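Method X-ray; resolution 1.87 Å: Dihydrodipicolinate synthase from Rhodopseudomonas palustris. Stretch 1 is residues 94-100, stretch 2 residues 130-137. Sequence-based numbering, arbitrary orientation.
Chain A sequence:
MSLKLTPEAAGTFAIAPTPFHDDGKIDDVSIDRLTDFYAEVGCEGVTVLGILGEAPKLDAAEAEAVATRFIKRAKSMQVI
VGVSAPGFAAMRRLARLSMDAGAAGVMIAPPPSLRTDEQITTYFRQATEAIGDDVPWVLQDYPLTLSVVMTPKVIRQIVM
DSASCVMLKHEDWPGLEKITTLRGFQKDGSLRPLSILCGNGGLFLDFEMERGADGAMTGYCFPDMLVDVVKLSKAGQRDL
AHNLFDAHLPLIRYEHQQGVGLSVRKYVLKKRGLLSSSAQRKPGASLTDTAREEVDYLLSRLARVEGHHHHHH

Stretch 1 94-100: LARLSMD
Stretch 2, residues 130-137: AIGDDVPW

Residues 94-100 form one continuous helical segment, with phi/psi near -65/-43, that packs against the end of a second helix and the loop after it. Ala130 and Ile131 (-82/-18) are still helical; Gly132 breaks the helix at 105/136 and opens a type I turn through Asp133 (-69/-6) and Asp134 (-90/-8) to Val135 (-91/117), closed by Val135 N to Gly132 O at 3.2 Å. Pro136 (-64/136) leads into extended Trp137 (-139/164). The register pairs Ala95 with Ile131 (CA-CA 6.1 Å) and Met99 with Val135 (CA-CA 7.7 Å), so the two stretches advance in the same sense, and together they bury 326 Å².

Leu94 (t, p) lies out of reach, but its O accepts bonds from Ser98 N (3.0 Å) and Ser98 OG (2.6 Å). Ala95 points toward the second stretch, its CB 3.7 Å from CG2 of Ile131 (p, t).

The CA-to-CB bond of Arg96 points sideways to the second stretch, but its m, m, t side chain brings the guanidinium to the turn. There NH1 donates to Asp134 OD1 at 3.0 Å and 162°, the best-aligned bond of a salt bridge; weak bonds join NH1 to OD2 of Asp134 (3.0 Å) and NH2 to OD1 of Asp134 (3.3 Å). Asp134, with chi1 p, places OD1 at the edge of the guanidinium, near its plane, while Ile131 O and Gly132 N lie over one face. A CB on Gly132 would sit 1.9 Å from Arg96 NH2, and the backbone angles there independently call for glycine.

Leu97 (t, t) and Ser98 (m) make no cross-contact. One turn beyond Ala95, selenomethionine Met99 again points toward the second stretch. Its m, m, m chain sets CG 3.9 Å from CG1 of Val135 (t) and CE 3.6 Å from Pro136 CD, extending the apolar packing past the turn. Asp100 (m) stays clear, its N bonded to Arg96 O at 2.9 Å.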

# COMPACT_ATOMS: atom_id res chain seq x y z
N LEU A 94 22.22 16.85 -8.89
CA LEU A 94 22.37 17.31 -7.51
C LEU A 94 23.55 16.68 -6.79
O LEU A 94 24.20 17.33 -5.97
CB LEU A 94 21.08 17.05 -6.72
CG LEU A 94 21.02 17.61 -5.30
CD1 LEU A 94 21.28 19.12 -5.33
CD2 LEU A 94 19.65 17.32 -4.69
N ALA A 95 23.83 15.41 -7.08
CA ALA A 95 24.94 14.73 -6.43
C ALA A 95 26.29 15.33 -6.83
O ALA A 95 27.10 15.67 -5.97
CB ALA A 95 24.91 13.25 -6.77
N ARG A 96 26.51 15.47 -8.13
CA ARG A 96 27.77 16.03 -8.63
C ARG A 96 27.95 17.48 -8.20
O ARG A 96 29.06 17.90 -7.85
CB ARG A 96 27.81 15.94 -10.16
CG ARG A 96 27.86 14.53 -10.71
CD ARG A 96 29.07 13.77 -10.21
NE ARG A 96 29.35 12.59 -11.02
CZ ARG A 96 30.21 11.63 -10.68
NH1 ARG A 96 30.89 11.72 -9.54
NH2 ARG A 96 30.40 10.60 -11.48
N LEU A 97 26.86 18.24 -8.23
CA LEU A 97 26.90 19.64 -7.83
C LEU A 97 27.30 19.75 -6.36
O LEU A 97 28.15 20.58 -5.99
CB LEU A 97 25.52 20.28 -8.02
CG LEU A 97 25.37 21.75 -7.64
CD1 LEU A 97 24.32 22.40 -8.51
CD2 LEU A 97 25.02 21.88 -6.16
N SER A 98 26.69 18.91 -5.54
CA SER A 98 26.97 18.90 -4.11
C SER A 98 28.42 18.53 -3.83
O SER A 98 29.07 19.15 -3.00
CB SER A 98 26.03 17.92 -3.40
OG SER A 98 24.68 18.29 -3.59
N MSE A 99 28.92 17.51 -4.53
CA MSE A 99 30.29 17.09 -4.34
C MSE A 99 31.27 18.18 -4.79
O MSE A 99 32.26 18.45 -4.11
CB MSE A 99 30.57 15.78 -5.09
CG MSE A 99 29.76 14.58 -4.56
SE MSE A 99 29.91 14.28 -2.64
CE MSE A 99 31.76 13.73 -2.55
N ASP A 100 31.01 18.81 -5.93
CA ASP A 100 31.89 19.87 -6.41
C ASP A 100 31.89 21.04 -5.43
O ASP A 100 32.89 21.74 -5.29
CB ASP A 100 31.45 20.38 -7.79
CG ASP A 100 31.69 19.36 -8.89
OD1 ASP A 100 32.65 18.57 -8.78
OD2 ASP A 100 30.91 19.36 -9.87
N ALA A 130 24.53 6.09 -11.73
CA ALA A 130 24.06 7.44 -12.03
C ALA A 130 24.90 8.55 -11.41
O ALA A 130 25.31 9.48 -12.10
CB ALA A 130 22.61 7.58 -11.59
N ILE A 131 25.15 8.47 -10.10
CA ILE A 131 25.92 9.49 -9.42
C ILE A 131 27.43 9.33 -9.56
O ILE A 131 28.18 10.27 -9.33
CB ILE A 131 25.60 9.54 -7.90
CG1 ILE A 131 26.03 8.23 -7.24
CG2 ILE A 131 24.12 9.80 -7.69
CD1 ILE A 131 25.98 8.27 -5.73
N GLY A 132 27.87 8.13 -9.95
CA GLY A 132 29.29 7.87 -10.10
C GLY A 132 29.80 7.03 -8.94
O GLY A 132 29.46 7.30 -7.79
N ASP A 133 30.60 6.02 -9.24
CA ASP A 133 31.13 5.14 -8.19
C ASP A 133 32.14 5.83 -7.27
O ASP A 133 32.58 5.25 -6.28
CB ASP A 133 31.78 3.90 -8.81
CG ASP A 133 30.81 3.10 -9.65
OD1 ASP A 133 29.70 2.80 -9.16
OD2 ASP A 133 31.16 2.75 -10.80
N ASP A 134 32.50 7.06 -7.59
CA ASP A 134 33.46 7.81 -6.80
C ASP A 134 32.79 8.63 -5.70
O ASP A 134 33.46 9.21 -4.85
CB ASP A 134 34.26 8.75 -7.72
CG ASP A 134 33.38 9.72 -8.48
OD1 ASP A 134 32.49 9.25 -9.24
OD2 ASP A 134 33.57 10.94 -8.34
N VAL A 135 31.46 8.69 -5.72
CA VAL A 135 30.72 9.46 -4.74
C VAL A 135 30.32 8.66 -3.51
O VAL A 135 29.56 7.69 -3.60
CB VAL A 135 29.44 10.05 -5.39
CG1 VAL A 135 28.67 10.88 -4.37
CG2 VAL A 135 29.83 10.91 -6.59
N PRO A 136 30.83 9.05 -2.33
CA PRO A 136 30.50 8.34 -1.08
C PRO A 136 29.01 8.53 -0.84
O PRO A 136 28.50 9.64 -1.00
CB PRO A 136 31.34 9.08 -0.03
CG PRO A 136 32.48 9.65 -0.82
CD PRO A 136 31.79 10.13 -2.07
N TRP A 137 28.30 7.47 -0.47
CA TRP A 137 26.88 7.65 -0.23
C TRP A 137 26.34 6.90 0.98
O TRP A 137 26.99 6.00 1.52
CB TRP A 137 26.07 7.29 -1.48
CG TRP A 137 26.17 5.87 -1.94
CD1 TRP A 137 27.23 5.28 -2.56
CD2 TRP A 137 25.16 4.87 -1.82
NE1 TRP A 137 26.94 3.97 -2.85
CE2 TRP A 137 25.67 3.69 -2.41
CE3 TRP A 137 23.86 4.85 -1.28
CZ2 TRP A 137 24.93 2.50 -2.47
CZ3 TRP A 137 23.13 3.67 -1.34
CH2 TRP A 137 23.67 2.51 -1.93